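PDB 4UYP: cellulosomal scaffoldin adaptor protein B from Acetivibrio cellulolyticus, which links the cellulosome to the cell surface as an adaptor scaffoldin, its C-terminal calcium-binding dockerin domain, the part present here, docking onto a cohesin of anchoring scaffoldin ScaC. Local coordinates for residues G11-I16 with R58-G63. The protein carries 2 engineered substitutions. Residues are numbered along the deposited sequence; the frame is centred on the assembly and turned at random. Where two conformers were deposited one is given.
Sequences GSVRSI and RDYVLG. Engineered in segment 11-16: Ser15 (natural residue Ile), Ile16 (natural residue Asn). With CA (calcium ion), chain L.
Val61 turns its two methyls onto the turn of backbone that leads from the first calcium loop into helix 15-26. CG2 presses against the peptide after Arg14, 3.5 Å from Arg14 C, while CG1, anti to its own backbone N (chi1 172°), extends to within 3.9 Å of the backbone N of the engineered Ser15. Val13 packs on Tyr60 and Val61: its CG1 lies 4.0 Å from Val61 CG2 and 3.8 Å from Tyr60 CD2, and its CB 3.9 Å from Tyr60 CE2, approaching the ring obliquely at its CD2-CE2 side. Phe68 also meets the Tyr60 ring, and Ile3 touches Val13, which extends the apolar patch. Next to Val13 in the chain, Ser12 O binds calcium at 2.4 Å, with a water, Asp6, Asp8, Asn10 and Asp17; Asp17 also accepts the backbone N-H of Arg14. Gly63, with positive phi, forms a Schellman motif, its N bonding back to Tyr60 O (3.0 Å). In the Arg58-Asp59 salt bridge (NH2-OD1 2.9 Å), OD1 lies in the guanidinium plane and takes NE and NH2 side-on, while Asp59 OD2 and Arg58 NH1 hydrogen-bond to the ScaC cohesin, consistent with a role in recognition. The contact thus joins the calcium-loop exit to the C-terminal turn of helix 51-61 by van der Waals packing, partly on polar backbone probably held by the calcium, with no hydrogen bond across it.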
# COMPACT_ATOMS: atom_id res chain seq x y z
N GLY B 11 4.73 9.73 -30.87
CA GLY B 11 5.78 9.60 -31.88
C GLY B 11 7.12 10.24 -31.53
O GLY B 11 8.07 10.21 -32.36
N SER B 12 7.24 10.89 -30.32
CA SER B 12 8.39 11.61 -29.97
C SER B 12 8.65 11.42 -28.46
O SER B 12 7.65 11.45 -27.75
CB SER B 12 8.03 13.05 -30.18
OG SER B 12 9.10 13.90 -30.03
N VAL B 13 9.90 11.31 -28.04
CA VAL B 13 10.21 11.27 -26.60
C VAL B 13 10.50 12.70 -26.17
O VAL B 13 11.40 13.38 -26.65
CB VAL B 13 11.42 10.38 -26.36
CG1 VAL B 13 11.62 10.24 -24.85
CG2 VAL B 13 11.14 8.98 -26.94
N ARG B 14 9.69 13.17 -25.21
CA ARG B 14 9.63 14.59 -24.84
C ARG B 14 9.57 14.70 -23.34
O ARG B 14 9.27 13.76 -22.65
CB ARG B 14 8.38 15.26 -25.39
CG ARG B 14 8.18 15.05 -26.88
CD ARG B 14 9.34 15.77 -27.53
NE ARG B 14 9.17 17.18 -27.73
CZ ARG B 14 8.26 17.79 -28.57
NH1 ARG B 14 7.44 17.04 -29.34
NH2 ARG B 14 8.16 19.16 -28.65
N SER B 15 9.78 15.92 -22.88
CA SER B 15 9.76 16.17 -21.40
C SER B 15 8.52 15.63 -20.73
O SER B 15 8.52 15.07 -19.58
CB SER B 15 9.91 17.63 -21.08
OG SER B 15 11.22 18.06 -21.45
N ILE B 16 7.37 15.85 -21.40
CA ILE B 16 6.09 15.47 -20.79
C ILE B 16 5.99 13.97 -20.56
O ILE B 16 5.32 13.51 -19.66
CB ILE B 16 4.90 16.03 -21.58
CG1 ILE B 16 3.58 16.06 -20.75
CG2 ILE B 16 4.69 15.25 -22.88
CD1 ILE B 16 3.62 17.08 -19.57
N ARG B 58 13.60 11.63 -18.70
CA ARG B 58 14.00 13.02 -18.66
C ARG B 58 15.44 13.20 -19.10
O ARG B 58 15.73 14.12 -19.90
CB ARG B 58 13.87 13.49 -17.22
CG ARG B 58 14.24 14.97 -17.17
CD ARG B 58 14.49 15.35 -15.75
NE ARG B 58 15.75 14.74 -15.26
CZ ARG B 58 16.23 14.90 -14.05
NH1 ARG B 58 15.55 15.58 -13.10
NH2 ARG B 58 17.41 14.33 -13.70
N ASP B 59 16.31 12.31 -18.61
CA ASP B 59 17.77 12.44 -18.93
C ASP B 59 17.99 12.16 -20.39
O ASP B 59 18.91 12.80 -20.95
CB ASP B 59 18.57 11.54 -18.02
CG ASP B 59 18.55 12.00 -16.56
OD1 ASP B 59 18.04 13.12 -16.26
OD2 ASP B 59 19.08 11.25 -15.73
N TYR B 60 17.25 11.29 -21.02
CA TYR B 60 17.39 11.15 -22.49
C TYR B 60 16.97 12.46 -23.18
O TYR B 60 17.65 12.95 -24.12
CB TYR B 60 16.48 9.99 -22.97
CG TYR B 60 16.38 9.82 -24.45
CD1 TYR B 60 17.32 9.02 -25.09
CD2 TYR B 60 15.39 10.42 -25.18
CE1 TYR B 60 17.29 8.86 -26.47
CE2 TYR B 60 15.32 10.19 -26.57
CZ TYR B 60 16.28 9.41 -27.18
OH TYR B 60 16.13 9.30 -28.60
N VAL B 61 15.81 13.02 -22.80
CA VAL B 61 15.34 14.25 -23.42
C VAL B 61 16.42 15.32 -23.32
O VAL B 61 16.63 16.10 -24.26
CB VAL B 61 14.00 14.68 -22.79
CG1 VAL B 61 13.65 16.07 -23.31
CG2 VAL B 61 12.92 13.68 -23.22
N LEU B 62 17.06 15.42 -22.15
CA LEU B 62 18.05 16.49 -21.88
C LEU B 62 19.40 16.18 -22.52
O LEU B 62 20.29 17.05 -22.42
CB LEU B 62 18.16 16.73 -20.36
CG LEU B 62 16.85 17.19 -19.75
CD1 LEU B 62 16.99 17.39 -18.24
CD2 LEU B 62 16.29 18.52 -20.34
N GLY B 63 19.59 15.01 -23.06
CA GLY B 63 20.82 14.76 -23.76
C GLY B 63 21.90 14.14 -22.92
O GLY B 63 23.04 14.10 -23.36
CA CA L . 5.72 11.40 -26.40
O HOH W 1 5.17 13.63 -25.69